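Local atomic coordinates of putative endo-1,4-beta-xylanase (Bacteroides thetaiotaomicron VPI-5482, PDB entry 5MSX), a protein that probably hydrolyses glycosidic bonds in plant pectin as a family 43 glycoside hydrolase, with arabinofuranosidase activity suggested. Residues C[193-198]-C[213-218]; C[203-208]-C[261-266]. All coordinates share one frame; numbering follows the deposited sequence.

Contact 1 of 2, residues C[193-198]-C[213-218]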
loop_
_atom_site.group_PDB
_atom_site.type_symbol
_atom_site.label_atom_id
_atom_site.label_comp_id
_atom_site.label_asym_id
_atom_site.label_seq_id
_atom_site.Cartn_x
_atom_site.Cartn_y
_atom_site.Cartn_z
ATOM N N THR C 193 25.571 9.322 18.254
ATOM C CA THR C 193 26.584 10.022 17.462
ATOM C C THR C 193 27.682 10.594 18.388
ATOM O O THR C 193 27.407 10.888 19.544
ATOM C CB THR C 193 25.946 11.187 16.651
ATOM O OG1 THR C 193 25.448 12.185 17.544
ATOM C CG2 THR C 193 24.791 10.710 15.720
ATOM N N PRO C 194 28.912 10.781 17.878
ATOM C CA PRO C 194 29.947 11.336 18.755
ATOM C C PRO C 194 29.821 12.839 19.029
ATOM O O PRO C 194 30.378 13.325 20.008
ATOM C CB PRO C 194 31.249 11.032 17.993
ATOM C CG PRO C 194 30.834 10.933 16.592
ATOM C CD PRO C 194 29.490 10.278 16.624
ATOM N N ARG C 195 29.098 13.562 18.178
ATOM C CA ARG C 195 28.782 14.974 18.437
ATOM C C ARG C 195 27.381 15.081 19.003
ATOM O O ARG C 195 26.429 14.604 18.389
ATOM C CB ARG C 195 29.006 15.786 17.163
ATOM C CG ARG C 195 30.497 15.763 16.832
ATOM C CD ARG C 195 30.833 16.304 15.481
ATOM N NE ARG C 195 32.159 15.874 15.024
ATOM C CZ ARG C 195 33.332 16.339 15.461
ATOM N NH1 ARG C 195 33.412 17.290 16.394
ATOM N NH2 ARG C 195 34.451 15.856 14.936
ATOM N N LYS C 196 27.262 15.702 20.179
ATOM C CA LYS C 196 26.084 15.554 21.067
ATOM C C LYS C 196 25.062 16.709 21.086
ATOM O O LYS C 196 23.991 16.594 21.711
ATOM C CB LYS C 196 26.556 15.330 22.518
ATOM C CG LYS C 196 27.671 14.304 22.715
ATOM C CD LYS C 196 27.231 12.899 22.360
ATOM C CE LYS C 196 28.332 11.881 22.613
ATOM N NZ LYS C 196 27.846 10.494 22.338
ATOM N N GLU C 197 25.382 17.822 20.438
ATOM C CA GLU C 197 24.551 19.028 20.543
ATOM C C GLU C 197 23.264 18.942 19.740
ATOM O O GLU C 197 23.045 17.976 18.991
ATOM C CB GLU C 197 25.354 20.294 20.203
ATOM C CG GLU C 197 26.066 20.340 18.851
ATOM C CD GLU C 197 27.481 19.752 18.883
ATOM O OE1 GLU C 197 28.455 20.463 18.534
ATOM O OE2 GLU C 197 27.626 18.574 19.270
ATOM N N TYR C 198 22.381 19.917 19.940
ATOM C CA TYR C 198 21.136 19.991 19.201
ATOM C C TYR C 198 21.325 19.706 17.697
ATOM O O TYR C 198 22.157 20.343 17.021
ATOM C CB TYR C 198 20.481 21.366 19.356
ATOM C CG TYR C 198 19.238 21.478 18.515
ATOM C CD1 TYR C 198 18.114 20.727 18.810
ATOM C CD2 TYR C 198 19.211 22.285 17.368
ATOM C CE1 TYR C 198 16.976 20.781 18.015
ATOM C CE2 TYR C 198 18.082 22.341 16.564
ATOM C CZ TYR C 198 16.966 21.601 16.899
ATOM O OH TYR C 198 15.856 21.676 16.098
ATOM N N TYR C 213 23.866 8.138 7.830
ATOM C CA TYR C 213 23.038 9.046 8.600
ATOM C C TYR C 213 23.798 10.358 8.819
ATOM O O TYR C 213 24.748 10.410 9.588
ATOM C CB TYR C 213 22.651 8.432 9.965
ATOM C CG TYR C 213 21.828 9.373 10.767
ATOM C CD1 TYR C 213 20.539 9.635 10.395
ATOM C CD2 TYR C 213 22.355 10.052 11.866
ATOM C CE1 TYR C 213 19.784 10.567 11.056
ATOM C CE2 TYR C 213 21.595 10.981 12.562
ATOM C CZ TYR C 213 20.317 11.249 12.144
ATOM O OH TYR C 213 19.502 12.141 12.797
ATOM N N LEU C 214 23.341 11.404 8.148
ATOM C CA LEU C 214 23.912 12.747 8.246
ATOM C C LEU C 214 22.972 13.583 9.082
ATOM O O LEU C 214 21.754 13.516 8.883
ATOM C CB LEU C 214 24.023 13.402 6.841
ATOM C CG LEU C 214 25.099 12.919 5.856
ATOM C CD1 LEU C 214 25.014 11.440 5.556
ATOM C CD2 LEU C 214 24.967 13.722 4.568
ATOM N N TYR C 215 23.538 14.394 9.970
ATOM C CA TYR C 215 22.766 15.178 10.918
ATOM C C TYR C 215 23.429 16.558 11.107
ATOM O O TYR C 215 24.654 16.677 11.054
ATOM C CB TYR C 215 22.654 14.387 12.232
ATOM C CG TYR C 215 23.977 14.101 12.926
ATOM C CD1 TYR C 215 24.776 13.035 12.541
ATOM C CD2 TYR C 215 24.420 14.904 13.973
ATOM C CE1 TYR C 215 25.996 12.799 13.154
ATOM C CE2 TYR C 215 25.642 14.664 14.607
ATOM C CZ TYR C 215 26.420 13.624 14.200
ATOM O OH TYR C 215 27.631 13.414 14.822
ATOM N N THR C 216 22.631 17.597 11.288
ATOM C CA THR C 216 23.193 18.935 11.544
ATOM C C THR C 216 23.618 19.108 12.975
ATOM O O THR C 216 23.114 18.421 13.882
ATOM C CB THR C 216 22.236 20.118 11.201
ATOM O OG1 THR C 216 21.154 20.233 12.168
ATOM C CG2 THR C 216 21.724 19.986 9.803
ATOM N N ILE C 217 24.608 19.983 13.130
ATOM C CA ILE C 217 25.096 20.506 14.392
ATOM C C ILE C 217 25.155 22.055 14.262
ATOM O O ILE C 217 25.437 22.563 13.178
ATOM C CB ILE C 217 26.488 19.895 14.650
ATOM C CG1 ILE C 217 26.354 18.421 15.054
ATOM C CG2 ILE C 217 27.289 20.659 15.676
ATOM C CD1 ILE C 217 25.285 18.151 16.093
ATOM N N GLY C 218 24.909 22.786 15.356
ATOM C CA GLY C 218 24.938 24.254 15.344
ATOM C C GLY C 218 23.733 24.846 14.654
ATOM O O GLY C 218 22.715 24.186 14.430
HETATM O O HOH W 1 21.585 21.818 14.336
HETATM O O HOH W 2 23.531 22.480 17.795
#

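Contact 2 of 2, residues C[203-208]-C[261-266]. With EDO (1,2-ethanediol), chain V.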
loop_
_atom_site.group_PDB
_atom_site.type_symbol
_atom_site.label_atom_id
_atom_site.label_comp_id
_atom_site.label_asym_id
_atom_site.label_seq_id
_atom_site.Cartn_x
_atom_site.Cartn_y
_atom_site.Cartn_z
ATOM N N ILE C 203 19.504 13.592 6.995
ATOM C CA ILE C 203 19.582 13.073 5.650
ATOM C C ILE C 203 19.972 11.638 5.822
ATOM O O ILE C 203 20.868 11.363 6.596
ATOM C CB ILE C 203 20.685 13.808 4.818
ATOM C CG1 ILE C 203 20.289 15.288 4.624
ATOM C CG2 ILE C 203 21.005 13.075 3.497
ATOM C CD1 ILE C 203 21.439 16.150 4.050
ATOM N N PHE C 204 19.289 10.733 5.126
ATOM C CA PHE C 204 19.608 9.304 5.182
ATOM C C PHE C 204 19.576 8.715 3.784
ATOM O O PHE C 204 18.645 8.980 2.987
ATOM C CB PHE C 204 18.622 8.548 6.082
ATOM C CG PHE C 204 19.006 7.121 6.314
ATOM C CD1 PHE C 204 18.611 6.129 5.421
ATOM C CD2 PHE C 204 19.782 6.763 7.415
ATOM C CE1 PHE C 204 18.975 4.807 5.621
ATOM C CE2 PHE C 204 20.158 5.455 7.614
ATOM C CZ PHE C 204 19.744 4.462 6.713
ATOM N N PHE C 205 20.593 7.912 3.486
ATOM C CA PHE C 205 20.644 7.162 2.238
ATOM C C PHE C 205 21.534 5.919 2.357
ATOM O O PHE C 205 22.367 5.789 3.281
ATOM C CB PHE C 205 21.078 8.035 1.064
ATOM C CG PHE C 205 22.480 8.530 1.173
ATOM C CD1 PHE C 205 22.759 9.699 1.875
ATOM C CD2 PHE C 205 23.539 7.830 0.591
ATOM C CE1 PHE C 205 24.079 10.153 1.982
ATOM C CE2 PHE C 205 24.854 8.279 0.741
ATOM C CZ PHE C 205 25.113 9.426 1.440
ATOM N N LYS C 206 21.345 5.020 1.394
ATOM C CA LYS C 206 22.065 3.768 1.324
ATOM C C LYS C 206 22.874 3.753 0.023
ATOM O O LYS C 206 22.317 3.995 -1.031
ATOM C CB LYS C 206 21.092 2.597 1.317
ATOM C CG LYS C 206 21.763 1.226 1.391
ATOM C CD LYS C 206 20.736 0.106 1.285
ATOM C CE LYS C 206 21.281 -1.227 1.793
ATOM N NZ LYS C 206 20.143 -2.173 1.753
ATOM N N ARG C 207 24.165 3.434 0.099
ATOM C CA ARG C 207 24.992 3.287 -1.093
ATOM C C ARG C 207 25.931 2.082 -0.964
ATOM O O ARG C 207 26.711 2.010 -0.007
ATOM C CB ARG C 207 25.811 4.554 -1.331
ATOM C CG ARG C 207 26.839 4.444 -2.467
ATOM C CD ARG C 207 27.565 5.752 -2.658
ATOM N NE ARG C 207 28.568 5.747 -3.731
ATOM C CZ ARG C 207 29.807 5.258 -3.613
ATOM N NH1 ARG C 207 30.237 4.652 -2.500
ATOM N NH2 ARG C 207 30.634 5.367 -4.639
ATOM N N LYS C 208 25.850 1.156 -1.930
ATOM C CA LYS C 208 26.716 -0.044 -1.965
ATOM C C LYS C 208 26.741 -0.787 -0.641
ATOM O O LYS C 208 27.794 -1.066 -0.099
ATOM C CB LYS C 208 28.139 0.346 -2.393
ATOM C CG LYS C 208 28.166 0.910 -3.799
ATOM C CD LYS C 208 29.541 1.348 -4.243
ATOM C CE LYS C 208 29.453 1.879 -5.669
ATOM N NZ LYS C 208 30.781 1.975 -6.337
ATOM N N GLY C 261 19.952 20.563 4.208
ATOM C CA GLY C 261 19.647 20.295 2.812
ATOM C C GLY C 261 19.359 18.838 2.551
ATOM O O GLY C 261 18.595 18.225 3.292
ATOM N N CYS C 262 19.938 18.279 1.490
ATOM C CA CYS C 262 19.683 16.874 1.158
ATOM C C CYS C 262 20.869 16.311 0.397
ATOM O O CYS C 262 21.809 17.053 0.047
ATOM C CB CYS C 262 18.424 16.720 0.321
ATOM S SG CYS C 262 18.588 17.497 -1.305
ATOM N N VAL C 263 20.803 15.005 0.168
ATOM C CA VAL C 263 21.649 14.265 -0.765
ATOM C C VAL C 263 20.778 13.621 -1.838
ATOM O O VAL C 263 19.690 13.120 -1.570
ATOM C CB VAL C 263 22.550 13.206 -0.050
ATOM C CG1 VAL C 263 23.272 12.281 -1.041
ATOM C CG2 VAL C 263 23.579 13.923 0.821
ATOM N N PHE C 264 21.259 13.660 -3.076
ATOM C CA PHE C 264 20.584 13.006 -4.173
ATOM C C PHE C 264 21.581 12.536 -5.248
ATOM O O PHE C 264 22.709 13.011 -5.321
ATOM C CB PHE C 264 19.498 13.923 -4.785
ATOM C CG PHE C 264 20.052 15.050 -5.592
ATOM C CD1 PHE C 264 20.445 16.218 -4.985
ATOM C CD2 PHE C 264 20.217 14.913 -6.974
ATOM C CE1 PHE C 264 20.984 17.267 -5.738
ATOM C CE2 PHE C 264 20.767 15.933 -7.742
ATOM C CZ PHE C 264 21.149 17.114 -7.126
ATOM N N HIS C 265 21.121 11.598 -6.069
ATOM C CA HIS C 265 21.826 11.172 -7.247
ATOM C C HIS C 265 20.809 11.014 -8.370
ATOM O O HIS C 265 19.753 10.466 -8.141
ATOM C CB HIS C 265 22.610 9.869 -6.984
ATOM C CG HIS C 265 21.767 8.654 -6.767
ATOM N ND1 HIS C 265 21.438 7.786 -7.788
ATOM C CD2 HIS C 265 21.267 8.102 -5.637
ATOM C CE1 HIS C 265 20.733 6.777 -7.307
ATOM N NE2 HIS C 265 20.617 6.944 -6.004
ATOM N N PRO C 266 21.119 11.526 -9.571
ATOM C CA PRO C 266 20.246 11.268 -10.725
ATOM C C PRO C 266 20.070 9.763 -10.955
ATOM O O PRO C 266 21.030 9.013 -10.836
ATOM C CB PRO C 266 21.001 11.900 -11.898
ATOM C CG PRO C 266 21.846 12.958 -11.269
ATOM C CD PRO C 266 22.214 12.447 -9.903
HETATM C C1 EDO V . 17.068 10.621 -4.792
HETATM O O1 EDO V . 18.483 10.452 -5.006
HETATM C C2 EDO V . 16.314 10.646 -6.104
HETATM O O2 EDO V . 17.029 11.379 -7.108
#

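Contact 1 of 2, residues C[193-198]-C[213-218]
Thr193 and Tyr215 reach for each other from opposite directions, and the Thr193 methyl CG2 settles over one face of the phenol ring. CG2 is 3.8 Å from the ring centroid of Tyr215 and 25° off the normal, which qualifies as a CH-pi contact. It is displaced toward the rim, where CE1 of Tyr215 is its nearest ring atom at 3.5 Å. With chi1 of Thr193 at 65°, CG2 lies beside the backbone N and faces the ring, while OG1 turns back to donate to Arg195 O (2.7 Å) and receives a hydrogen bond from Arg172 NE. The hydroxyl thus both donates and accepts, its two bonds fixing the rotation that lays the methyl over the ring. At the edge of the Tyr215 ring, in its plane, lies the carbonyl oxygen of Tyr213. Beyond the ring, Tyr215 OH lies 3.6 Å from Arg195 CB; the arginine then runs outward to a salt bridge with Asp244. Glu197 and Ile217 cross at about a right angle, the CG of Glu197 passing 3.6 Å from CD1 of Ile217, although the isoleucine has a second conformer and the finer detail here is doubtful. At the far end water takes over. One water donates to both Tyr198 O and Gly218 O and accepts from Thr216 OG1 at 2.7 Å; another donates to Tyr198 O and accepts from Gly218 N at 2.8 Å. No direct hydrogen bond joins the two segments, so the loop 193-198 rests on strand 210-217 without extending its sheet. Tyr198 OH and Thr216 OG1 bond to Glu200, the predicted proton donor, through OE1 and the backbone N respectively. The chemistry therefore grades from apolar ring packing to a hydrated junction whose residues are consistent with second-shell positioning of that acid.

Contact 2 of 2, residues C[203-208]-C[261-266]
Val263 is the apolar hub here, its two methyls serving different residues of strand 203-207. CG1 lies over one face of the Phe205 ring, 4.1 Å from the centroid and 22° off the normal, a CH-pi contact shifted toward the rim at CE1. CG2 meets CG2 of Ile203 at 3.8 Å. Val263 with CG1 opposite its own backbone N (chi1 171°) divides the branches in this way, one methyl for the ring and one for the isoleucine. The longer arm of Ile203 reaches the neighbouring backbone instead: CD1 is 3.5 Å from Cys262 CA, tighter than usual carbon packing, and CG1 is 3.6 Å from Gly261 O.

In the next shell, Leu214 of strand 210-217 packs against Ile203, Phe205 and Val263 alike, and the ring of Tyr212 stacks with that of Phe205. Each strand spends its backbone bonds within its own sheet: Ile203 pairs with Leu214, and Cys262 with Ala275. The axes of strands 203-207 and 261-264 nevertheless run nearly parallel, 9° apart, with a closest approach of 6.9 Å and no hydrogen bond between the two segments. These are first strands of successive sheets, as expected for adjoining blades of the five-bladed beta-propeller of family 43. Further along, an ethanediol, probably from the crystallisation liquor, accepts from His265 N through O1 (3.1 Å) and donates to His265 O through O2 (3.1 Å).

Gly261 follows His260, a residue seen to bind calcium in a structure of this protein; a calcium ion lies about 6 Å from the Ile203 side chain (nearest atoms). Between these two segments the blades meet by buried, largely apolar packing, while Tyr225 OH adds a hydrogen bond to Gly261 N, next to the polar centre of the propeller.

Overall arrangement
Contact 2 is buried, whereas contact 1 is only partly so, with exposed residues on its loop side. Both depend on the same four-stranded sheet: strands 203-207 and 210-217 are consecutive neighbours in it, and Leu214 N approaches Ile203 O at 2.9 Å, a probable hydrogen bond. Leu214 also packs across on Val263, its CD2 being 4.0 Å from Val263 CG2, so contact 1's strand takes part in the interface of contact 2. The centres are about 17 Å apart. Contact 1 ties a loop to its own sheet and mixes packing with water bridges; contact 2 joins two sheets through apolar side chains, with no direct hydrogen bond between its segments.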